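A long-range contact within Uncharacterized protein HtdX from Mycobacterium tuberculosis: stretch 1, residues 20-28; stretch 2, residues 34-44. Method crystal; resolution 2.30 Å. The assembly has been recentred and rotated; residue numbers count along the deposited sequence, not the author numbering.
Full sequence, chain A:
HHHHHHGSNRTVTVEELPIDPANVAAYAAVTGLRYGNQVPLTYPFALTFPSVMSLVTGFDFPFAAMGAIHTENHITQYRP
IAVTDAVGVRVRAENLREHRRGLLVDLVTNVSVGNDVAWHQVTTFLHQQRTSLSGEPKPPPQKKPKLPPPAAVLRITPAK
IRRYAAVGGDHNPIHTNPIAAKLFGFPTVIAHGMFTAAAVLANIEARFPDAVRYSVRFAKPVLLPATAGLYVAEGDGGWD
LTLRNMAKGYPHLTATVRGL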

# COMPACT_ATOMS: atom_id res chain seq x y z
N ASP A 20 6.46 -15.89 -8.57
CA ASP A 20 7.66 -15.69 -9.33
C ASP A 20 8.78 -15.00 -8.53
O ASP A 20 8.72 -13.78 -8.29
N PRO A 21 9.87 -15.74 -8.20
CA PRO A 21 10.94 -15.15 -7.43
C PRO A 21 11.57 -13.90 -8.05
O PRO A 21 12.09 -13.06 -7.29
N ALA A 22 11.55 -13.80 -9.38
CA ALA A 22 12.12 -12.63 -10.11
C ALA A 22 11.31 -11.37 -9.82
O ALA A 22 11.84 -10.24 -9.78
N ASN A 23 10.01 -11.56 -9.68
CA ASN A 23 9.11 -10.46 -9.41
C ASN A 23 9.32 -9.98 -7.97
O ASN A 23 9.38 -8.80 -7.72
N VAL A 24 9.49 -10.92 -7.04
CA VAL A 24 9.84 -10.58 -5.68
C VAL A 24 11.16 -9.77 -5.66
O VAL A 24 11.22 -8.71 -5.05
N ALA A 25 12.18 -10.28 -6.35
CA ALA A 25 13.50 -9.62 -6.40
C ALA A 25 13.37 -8.23 -6.94
O ALA A 25 13.95 -7.31 -6.43
N ALA A 26 12.58 -8.10 -8.00
CA ALA A 26 12.45 -6.82 -8.68
C ALA A 26 11.74 -5.84 -7.76
O ALA A 26 12.09 -4.68 -7.76
N TYR A 27 10.74 -6.34 -7.02
CA TYR A 27 9.96 -5.58 -6.03
C TYR A 27 10.82 -5.16 -4.86
O TYR A 27 10.81 -4.00 -4.45
N ALA A 28 11.54 -6.12 -4.28
CA ALA A 28 12.47 -5.78 -3.24
C ALA A 28 13.44 -4.69 -3.76
O ALA A 28 13.65 -3.70 -3.07
N ARG A 34 14.67 -6.02 1.33
CA ARG A 34 15.65 -7.08 1.24
C ARG A 34 15.03 -8.25 0.49
O ARG A 34 13.92 -8.62 0.77
N TYR A 35 15.72 -8.79 -0.51
CA TYR A 35 15.30 -9.98 -1.20
C TYR A 35 15.91 -11.16 -0.48
O TYR A 35 17.12 -11.21 -0.32
N GLY A 36 15.07 -12.11 -0.10
CA GLY A 36 15.48 -13.34 0.56
C GLY A 36 14.47 -14.49 0.44
O GLY A 36 13.58 -14.50 -0.46
N ASN A 37 14.62 -15.48 1.32
CA ASN A 37 13.69 -16.64 1.31
C ASN A 37 12.25 -16.26 1.60
O ASN A 37 11.36 -16.89 1.02
N GLN A 38 12.03 -15.27 2.49
CA GLN A 38 10.66 -14.77 2.79
C GLN A 38 10.32 -13.56 1.93
O GLN A 38 11.10 -12.63 1.81
N VAL A 39 9.10 -13.51 1.39
CA VAL A 39 8.67 -12.29 0.72
C VAL A 39 8.59 -11.19 1.77
O VAL A 39 8.27 -11.46 2.93
N PRO A 40 8.89 -9.96 1.36
CA PRO A 40 8.65 -8.81 2.22
C PRO A 40 7.21 -8.70 2.70
O PRO A 40 6.28 -9.02 1.99
N LEU A 41 7.04 -8.20 3.91
CA LEU A 41 5.74 -8.13 4.58
C LEU A 41 4.64 -7.56 3.70
O LEU A 41 3.55 -8.07 3.71
N THR A 42 4.94 -6.49 2.95
CA THR A 42 3.95 -5.82 2.07
C THR A 42 3.77 -6.44 0.64
O THR A 42 2.92 -6.00 -0.11
N TYR A 43 4.60 -7.43 0.29
CA TYR A 43 4.66 -7.90 -1.09
C TYR A 43 3.34 -8.55 -1.56
O TYR A 43 2.98 -8.43 -2.73
N PRO A 44 2.63 -9.25 -0.65
CA PRO A 44 1.41 -9.90 -1.09
C PRO A 44 0.32 -8.91 -1.48
O PRO A 44 -0.64 -9.31 -2.13

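The contact sets one face of a helix, residues 21-28, against a mostly irregular segment that folds back across it. D20 caps the helix: its t rotamer (chi1 -178°) brings OD1 back to the backbone, where A22 N donates to D20 OD1 at 3.1 Å. Along the helix, V24, Y27 and A28 point toward the second stretch, A22 and A26 point away, and N23 and A25 leave sideways. From the other side Y35, P40 and Y43 point toward the helix, while L41 and P44 turn their backs on it.

All three tyrosines and V24 have chi1 in the t well, and for each the result is different. V24 (chi1 -175°) sits in the middle; its CG1 faces P40 and Y35, its CG2 faces the Y43 ring, and V39 CG1 lies near both methyls, 4.1 Å from V24 CG2 and 4.2 Å from V24 CG1. V24 CG1 reaches P40 CD at 3.8 Å and Y35 CD1 at 3.9 Å, the latter near the plane of the Y35 ring. V24 CG2 lies over the face of the Y43 ring, 3.9 Å from Y43 CZ. V39, in the m rotamer, contributes its CG1 methyl although its CA-to-CB bond runs sideways.

Y27 and Y43 form the aromatic heart of the contact. With chi1 at 174° and chi2 at -83°, Y27 lays its ring alongside the second stretch so that one face receives Y43; Y43, with chi1 at 169° and chi2 at 79°, turns its edge to that face. The planes meet at 82° with centroids 5.1 Å apart, and Y43 CD1 comes within 3.6 Å of Y27 CG. Y43 CB also lies over the Y27 face, so the root of the side chain packs there as well as its ring. P40 CB adds an oblique contact, 4.2 Å from Y27 CE1.

Both of these buried rings end in a satisfied hydroxyl. Y43 OH donates to N23 OD1 at 2.7 Å. N23 begins sideways, but its t rotamer (chi1 -172°) carries the amide toward Y43, and chi2 of -111° presents OD1 to the hydroxyl near the plane of the Y43 ring. At the far end of the other ring, Y27 OH and T42 OG1 share a hydrogen bond of 2.7 Å in which either could be the donor. T42 takes the p rotamer (chi1 54°), and this places OG1 close to the plane of the Y27 ring. T42 lies inside the type I turn from P40 to Y43, so the turn supplies both the partner of the Y27 hydroxyl and the ring that covers the Y27 face.

Y35 covers the helix differently. Its chi1 of 177° and chi2 of 50° lay the ring along the helix surface, with A25 CB almost directly above its centroid at 3.8 Å, only 5° off the normal. Y35 CB rests 3.9 Å from A28 CB, and Y35 OH reaches to 3.3 Å from P21 O. A25 and A28 are the residues the tyrosine packs on: the A25 methyl lies over the Y35 ring, and A28 CB meets Y35 CB.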

# COMPACT_ATOMS: atom_id res chain seq x y z
CB ASP A 20 7.39 -14.87 -10.56
CG ASP A 20 8.62 -14.71 -11.40
OD1 ASP A 20 9.61 -15.42 -11.11
OD2 ASP A 20 8.62 -13.86 -12.31
CB PRO A 21 11.97 -16.27 -7.33
CG PRO A 21 11.23 -17.53 -7.66
CD PRO A 21 10.15 -17.13 -8.59
CB ALA A 22 12.14 -12.88 -11.62
CB ASN A 23 7.68 -10.91 -9.62
CG ASN A 23 6.74 -9.76 -9.54
OD1 ASN A 23 5.95 -9.64 -8.61
ND2 ASN A 23 6.87 -8.87 -10.47
CB VAL A 24 9.98 -11.81 -4.73
CG1 VAL A 24 10.22 -11.34 -3.29
CG2 VAL A 24 8.77 -12.73 -4.82
CB ALA A 25 14.50 -10.42 -7.26
CB ALA A 26 11.69 -6.97 -9.99
CB TYR A 27 8.75 -6.42 -5.51
CG TYR A 27 7.91 -5.82 -4.35
CD1 TYR A 27 8.31 -5.94 -3.00
CD2 TYR A 27 6.71 -5.16 -4.60
CE1 TYR A 27 7.53 -5.42 -1.96
CE2 TYR A 27 5.93 -4.65 -3.57
CZ TYR A 27 6.34 -4.76 -2.25
OH TYR A 27 5.55 -4.24 -1.24
CB ALA A 28 13.21 -7.01 -2.78
CB ARG A 34 16.07 -7.51 2.64
CG ARG A 34 17.45 -8.15 2.70
CD ARG A 34 17.67 -8.93 3.99
NE ARG A 34 17.12 -10.27 3.85
CZ ARG A 34 17.81 -11.37 3.52
NH1 ARG A 34 19.13 -11.34 3.32
NH2 ARG A 34 17.16 -12.53 3.41
CB TYR A 35 15.75 -9.96 -2.67
CG TYR A 35 15.39 -11.24 -3.43
CD1 TYR A 35 14.08 -11.75 -3.38
CD2 TYR A 35 16.35 -11.95 -4.19
CE1 TYR A 35 13.73 -12.90 -4.05
CE2 TYR A 35 16.01 -13.13 -4.86
CZ TYR A 35 14.70 -13.60 -4.78
OH TYR A 35 14.28 -14.75 -5.42
CB ASN A 37 14.10 -17.77 2.30
CG ASN A 37 15.49 -18.32 2.01
OD1 ASN A 37 15.93 -18.44 0.85
ND2 ASN A 37 16.20 -18.61 3.08
CB GLN A 38 10.43 -14.23 4.20
CG GLN A 38 11.33 -14.62 5.33
CD GLN A 38 10.88 -15.86 5.97
OE1 GLN A 38 10.81 -15.98 7.20
NE2 GLN A 38 10.55 -16.82 5.14
CB VAL A 39 7.32 -12.43 0.01
CG1 VAL A 39 7.40 -13.55 -1.04
CG2 VAL A 39 6.20 -12.68 1.00
CB PRO A 40 8.96 -7.62 1.30
CG PRO A 40 9.83 -8.18 0.20
CD PRO A 40 9.30 -9.57 0.00
CB LEU A 41 5.88 -7.31 5.87
CG LEU A 41 4.62 -6.99 6.65
CD1 LEU A 41 3.94 -8.24 7.21
CD2 LEU A 41 4.93 -5.99 7.77
CB THR A 42 4.34 -4.31 1.89
OG1 THR A 42 5.70 -4.20 1.44
CG2 THR A 42 4.17 -3.58 3.20
CB TYR A 43 5.86 -8.83 -1.33
CG TYR A 43 5.76 -9.52 -2.67
CD1 TYR A 43 6.10 -8.84 -3.81
CD2 TYR A 43 5.26 -10.81 -2.80
CE1 TYR A 43 5.95 -9.41 -5.04
CE2 TYR A 43 5.13 -11.40 -4.03
CZ TYR A 43 5.46 -10.67 -5.15
OH TYR A 43 5.35 -11.16 -6.44
CB PRO A 44 0.98 -10.76 0.12
CG PRO A 44 2.25 -11.01 0.82
CD PRO A 44 3.07 -9.77 0.66